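Local coordinates for protein trehalose monomycolate exporter MmpL3 (Mycobacterium tuberculosis, PDB 7NVH) that probably exports trehalose monomycolate, a mycolic acid carrier for the cell envelope, as an RND-type transporter of the mycobacterial inner membrane, at residues A[93-104]-A[145-156]. Residues are numbered along the deposited sequence; the frame is centred on the assembly and turned at random.
Sequences ELNRFQQDHPDQ and NYKAIAPDLQRL
Phe97 carries the apolar part of this contact, reaching across to Ile149 and Leu153. CG is anti to the backbone N (chi1 177°), which directs the ring at the other segment. Its CZ lies 3.6 Å from CD1 of Leu153 and 3.8 Å from CD1 of Ile149. Both aliphatic chains run nearly perpendicular to the Phe97 side chain and approach its far end obliquely. Leu156 extends the patch: its CD2 lies beside CG of Glu93 at 3.5 Å, the two side chains running antiparallel to each other, while its CD1 meets CD2 of Leu94 at 3.9 Å. The Ile149 branches divide the work, CD1 serving Phe97 and CG2 lying 3.7 Å from CB of Gln104 and also against the imidazole of His101.

One hydrogen bond joins the segments, from His101 NE2 to OD2 of Asp152. At 3.3 Å and 154° it is long but fairly straight; the acceptor lies close to the imidazole plane, whereas the donor stands 36° out of the carboxylate plane. The other carboxylate oxygen, OD1, forms a salt bridge with Arg155 NE, so Asp152 is held from both segments, which could favour its charged form.

Gln104 and Asn145 make van der Waals contact, CG to CG at 3.6 Å, with their amide planes perpendicular; ND2 of Asn145 instead donates to the carbonyl of Lys135.

The contact thus packs the last turn of helix 84-94 and the loop after it against the C-terminal part of helix 139-147, the short helix 150-153 and the turn that follows, in the periplasmic part of this RND-family transporter. Leu153 also touches Leu163 of strand 162-164, an outer strand of the four-stranded antiparallel sheet, and backbone bonds tie Gln104 to Lys135, between strand 127-131 and helix 139-147.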
loop_
_atom_site.group_PDB
_atom_site.type_symbol
_atom_site.label_atom_id
_atom_site.label_comp_id
_atom_site.label_asym_id
_atom_site.label_seq_id
_atom_site.Cartn_x
_atom_site.Cartn_y
_atom_site.Cartn_z
ATOM N N GLU A 93 25.283 -22.998 25.763
ATOM C CA GLU A 93 25.137 -21.671 25.187
ATOM C C GLU A 93 23.688 -21.256 24.977
ATOM O O GLU A 93 23.394 -20.061 25.018
ATOM C CB GLU A 93 25.882 -21.591 23.850
ATOM C CG GLU A 93 26.089 -20.181 23.335
ATOM C CD GLU A 93 27.049 -20.123 22.166
ATOM O OE1 GLU A 93 27.503 -21.195 21.714
ATOM O OE2 GLU A 93 27.354 -19.004 21.702
ATOM N N LEU A 94 22.778 -22.207 24.747
ATOM C CA LEU A 94 21.356 -21.873 24.693
ATOM C C LEU A 94 20.804 -21.597 26.088
ATOM O O LEU A 94 19.963 -20.708 26.272
ATOM C CB LEU A 94 20.582 -22.996 24.012
ATOM C CG LEU A 94 20.475 -22.876 22.494
ATOM C CD1 LEU A 94 20.178 -24.224 21.870
ATOM C CD2 LEU A 94 19.408 -21.866 22.122
ATOM N N ASN A 95 21.220 -22.394 27.065
ATOM C CA ASN A 95 21.238 -21.938 28.444
ATOM C C ASN A 95 22.308 -20.864 28.576
ATOM O O ASN A 95 23.361 -20.948 27.941
ATOM C CB ASN A 95 21.523 -23.103 29.388
ATOM C CG ASN A 95 20.380 -24.091 29.450
ATOM O OD1 ASN A 95 19.241 -23.721 29.722
ATOM N ND2 ASN A 95 20.680 -25.359 29.195
ATOM N N ARG A 96 22.033 -19.850 29.392
ATOM C CA ARG A 96 22.737 -18.566 29.481
ATOM C C ARG A 96 22.340 -17.648 28.335
ATOM O O ARG A 96 22.810 -16.511 28.289
ATOM C CB ARG A 96 24.272 -18.664 29.508
ATOM C CG ARG A 96 24.851 -19.703 30.444
ATOM C CD ARG A 96 26.369 -19.925 30.287
ATOM N NE ARG A 96 27.212 -18.751 30.536
ATOM C CZ ARG A 96 27.439 -17.752 29.682
ATOM N NH1 ARG A 96 26.936 -17.772 28.455
ATOM N NH2 ARG A 96 28.221 -16.745 30.045
ATOM N N PHE A 97 21.518 -18.105 27.398
ATOM C CA PHE A 97 20.775 -17.206 26.528
ATOM C C PHE A 97 19.313 -17.134 26.924
ATOM O O PHE A 97 18.693 -16.072 26.823
ATOM C CB PHE A 97 20.883 -17.642 25.068
ATOM C CG PHE A 97 20.073 -16.796 24.131
ATOM C CD1 PHE A 97 20.553 -15.580 23.691
ATOM C CD2 PHE A 97 18.831 -17.215 23.696
ATOM C CE1 PHE A 97 19.811 -14.798 22.836
ATOM C CE2 PHE A 97 18.085 -16.435 22.842
ATOM C CZ PHE A 97 18.576 -15.226 22.411
ATOM N N GLN A 98 18.752 -18.258 27.367
ATOM C CA GLN A 98 17.415 -18.231 27.947
ATOM C C GLN A 98 17.391 -17.413 29.231
ATOM O O GLN A 98 16.465 -16.625 29.457
ATOM C CB GLN A 98 16.925 -19.652 28.216
ATOM C CG GLN A 98 15.792 -19.726 29.221
ATOM C CD GLN A 98 15.127 -21.082 29.258
ATOM O OE1 GLN A 98 13.903 -21.183 29.251
ATOM N NE2 GLN A 98 15.931 -22.137 29.307
ATOM N N GLN A 99 18.403 -17.579 30.081
ATOM C CA GLN A 99 18.427 -16.945 31.391
ATOM C C GLN A 99 19.049 -15.556 31.386
ATOM O O GLN A 99 18.896 -14.829 32.372
ATOM C CB GLN A 99 19.180 -17.826 32.390
ATOM C CG GLN A 99 20.679 -17.620 32.379
ATOM C CD GLN A 99 21.393 -18.492 33.387
ATOM O OE1 GLN A 99 20.769 -19.286 34.088
ATOM N NE2 GLN A 99 22.710 -18.349 33.464
ATOM N N ASP A 100 19.750 -15.167 30.324
ATOM C CA ASP A 100 20.240 -13.803 30.194
ATOM C C ASP A 100 19.295 -12.922 29.396
ATOM O O ASP A 100 19.586 -11.739 29.200
ATOM C CB ASP A 100 21.632 -13.787 29.558
ATOM C CG ASP A 100 22.732 -14.079 30.561
ATOM O OD1 ASP A 100 22.562 -13.727 31.746
ATOM O OD2 ASP A 100 23.768 -14.651 30.169
ATOM N N HIS A 101 18.183 -13.475 28.919
ATOM C CA HIS A 101 17.083 -12.689 28.359
ATOM C C HIS A 101 15.768 -13.234 28.903
ATOM O O HIS A 101 14.931 -13.745 28.155
ATOM C CB HIS A 101 17.109 -12.728 26.833
ATOM C CG HIS A 101 18.348 -12.143 26.236
ATOM N ND1 HIS A 101 18.367 -10.912 25.619
ATOM C CD2 HIS A 101 19.612 -12.621 26.160
ATOM C CE1 HIS A 101 19.588 -10.656 25.188
ATOM N NE2 HIS A 101 20.363 -11.677 25.505
ATOM N N PRO A 102 15.554 -13.140 30.219
ATOM C CA PRO A 102 14.363 -13.770 30.807
ATOM C C PRO A 102 13.071 -13.065 30.452
ATOM O O PRO A 102 12.001 -13.673 30.570
ATOM C CB PRO A 102 14.634 -13.706 32.319
ATOM C CG PRO A 102 16.013 -13.104 32.473
ATOM C CD PRO A 102 16.294 -12.359 31.217
ATOM N N ASP A 103 13.133 -11.809 30.022
ATOM C CA ASP A 103 11.939 -11.045 29.701
ATOM C C ASP A 103 11.466 -11.251 28.271
ATOM O O ASP A 103 10.390 -10.761 27.916
ATOM C CB ASP A 103 12.189 -9.554 29.943
ATOM C CG ASP A 103 12.224 -9.202 31.417
ATOM O OD1 ASP A 103 11.791 -10.034 32.241
ATOM O OD2 ASP A 103 12.686 -8.091 31.751
ATOM N N GLN A 104 12.233 -11.958 27.447
ATOM C CA GLN A 104 11.864 -12.192 26.060
ATOM C C GLN A 104 11.806 -13.660 25.674
ATOM O O GLN A 104 10.992 -14.022 24.824
ATOM C CB GLN A 104 12.842 -11.480 25.117
ATOM C CG GLN A 104 12.675 -9.976 25.066
ATOM C CD GLN A 104 13.589 -9.258 26.030
ATOM O OE1 GLN A 104 14.516 -9.848 26.579
ATOM N NE2 GLN A 104 13.338 -7.972 26.235
ATOM N N ASN A 145 9.983 -8.067 21.170
ATOM C CA ASN A 145 10.804 -8.938 22.002
ATOM C C ASN A 145 11.863 -9.644 21.171
ATOM O O ASN A 145 13.006 -9.803 21.614
ATOM C CB ASN A 145 9.923 -9.954 22.724
ATOM C CG ASN A 145 9.328 -9.403 23.996
ATOM O OD1 ASN A 145 9.592 -8.264 24.373
ATOM N ND2 ASN A 145 8.519 -10.208 24.668
ATOM N N TYR A 146 11.501 -10.083 19.965
ATOM C CA TYR A 146 12.488 -10.707 19.092
ATOM C C TYR A 146 13.543 -9.708 18.646
ATOM O O TYR A 146 14.719 -10.060 18.517
ATOM C CB TYR A 146 11.826 -11.325 17.867
ATOM C CG TYR A 146 12.842 -11.704 16.820
ATOM C CD1 TYR A 146 13.728 -12.747 17.037
ATOM C CD2 TYR A 146 12.941 -11.001 15.633
ATOM C CE1 TYR A 146 14.666 -13.091 16.096
ATOM C CE2 TYR A 146 13.879 -11.340 14.686
ATOM C CZ TYR A 146 14.739 -12.384 14.923
ATOM O OH TYR A 146 15.677 -12.728 13.980
ATOM N N LYS A 147 13.132 -8.478 18.340
ATOM C CA LYS A 147 14.096 -7.464 17.930
ATOM C C LYS A 147 15.064 -7.136 19.054
ATOM O O LYS A 147 16.223 -6.794 18.798
ATOM C CB LYS A 147 13.370 -6.201 17.470
ATOM C CG LYS A 147 12.917 -6.240 16.025
ATOM C CD LYS A 147 12.237 -4.942 15.633
ATOM C CE LYS A 147 11.170 -5.177 14.581
ATOM N NZ LYS A 147 11.194 -4.133 13.520
ATOM N N ALA A 148 14.610 -7.235 20.303
ATOM C CA ALA A 148 15.477 -6.955 21.439
ATOM C C ALA A 148 16.546 -8.019 21.654
ATOM O O ALA A 148 17.503 -7.763 22.391
ATOM C CB ALA A 148 14.642 -6.806 22.711
ATOM N N ILE A 149 16.415 -9.195 21.043
ATOM C CA ILE A 149 17.369 -10.281 21.242
ATOM C C ILE A 149 18.022 -10.750 19.953
ATOM O O ILE A 149 18.950 -11.569 20.016
ATOM C CB ILE A 149 16.716 -11.484 21.956
ATOM C CG1 ILE A 149 15.731 -12.180 21.022
ATOM C CG2 ILE A 149 16.022 -11.043 23.225
ATOM C CD1 ILE A 149 15.276 -13.524 21.519
ATOM N N ALA A 150 17.570 -10.283 18.791
ATOM C CA ALA A 150 18.112 -10.784 17.528
ATOM C C ALA A 150 19.610 -10.557 17.373
ATOM O O ALA A 150 20.312 -11.502 16.975
ATOM C CB ALA A 150 17.334 -10.174 16.359
ATOM N N PRO A 151 20.168 -9.368 17.639
ATOM C CA PRO A 151 21.623 -9.217 17.491
ATOM C C PRO A 151 22.425 -10.156 18.372
ATOM O O PRO A 151 23.506 -10.597 17.964
ATOM C CB PRO A 151 21.865 -7.747 17.867
ATOM C CG PRO A 151 20.647 -7.331 18.615
ATOM C CD PRO A 151 19.535 -8.081 17.972
ATOM N N ASP A 152 21.937 -10.473 19.568
ATOM C CA ASP A 152 22.643 -11.389 20.452
ATOM C C ASP A 152 22.294 -12.845 20.188
ATOM O O ASP A 152 23.007 -13.736 20.660
ATOM C CB ASP A 152 22.340 -11.042 21.912
ATOM C CG ASP A 152 23.426 -11.505 22.861
ATOM O OD1 ASP A 152 24.414 -12.108 22.393
ATOM O OD2 ASP A 152 23.297 -11.260 24.078
ATOM N N LEU A 153 21.214 -13.105 19.451
ATOM C CA LEU A 153 20.839 -14.475 19.126
ATOM C C LEU A 153 21.712 -15.047 18.019
ATOM O O LEU A 153 22.044 -16.237 18.039
ATOM C CB LEU A 153 19.366 -14.525 18.723
ATOM C CG LEU A 153 18.816 -15.857 18.220
ATOM C CD1 LEU A 153 18.975 -16.932 19.275
ATOM C CD2 LEU A 153 17.361 -15.703 17.827
ATOM N N GLN A 154 22.092 -14.215 17.047
ATOM C CA GLN A 154 22.878 -14.684 15.913
ATOM C C GLN A 154 24.292 -15.083 16.308
ATOM O O GLN A 154 24.944 -15.823 15.566
ATOM C CB GLN A 154 22.920 -13.605 14.833
ATOM C CG GLN A 154 23.399 -14.092 13.481
ATOM C CD GLN A 154 22.256 -14.451 12.556
ATOM O OE1 GLN A 154 21.337 -13.660 12.353
ATOM N NE2 GLN A 154 22.310 -15.649 11.987
ATOM N N ARG A 155 24.776 -14.626 17.461
ATOM C CA ARG A 155 26.130 -14.937 17.896
ATOM C C ARG A 155 26.270 -16.343 18.462
ATOM O O ARG A 155 27.392 -16.747 18.784
ATOM C CB ARG A 155 26.593 -13.921 18.939
ATOM C CG ARG A 155 26.906 -12.553 18.368
ATOM C CD ARG A 155 27.626 -11.681 19.384
ATOM N NE ARG A 155 26.727 -10.734 20.036
ATOM C CZ ARG A 155 26.251 -9.635 19.460
ATOM N NH1 ARG A 155 26.589 -9.335 18.214
ATOM N NH2 ARG A 155 25.440 -8.831 20.132
ATOM N N LEU A 156 25.175 -17.084 18.603
ATOM C CA LEU A 156 25.260 -18.452 19.097
ATOM C C LEU A 156 26.064 -19.314 18.131
ATOM O O LEU A 156 26.017 -19.116 16.914
ATOM C CB LEU A 156 23.864 -19.043 19.283
ATOM C CG LEU A 156 22.937 -18.388 20.306
ATOM C CD1 LEU A 156 21.629 -19.152 20.389
ATOM C CD2 LEU A 156 23.593 -18.307 21.665
#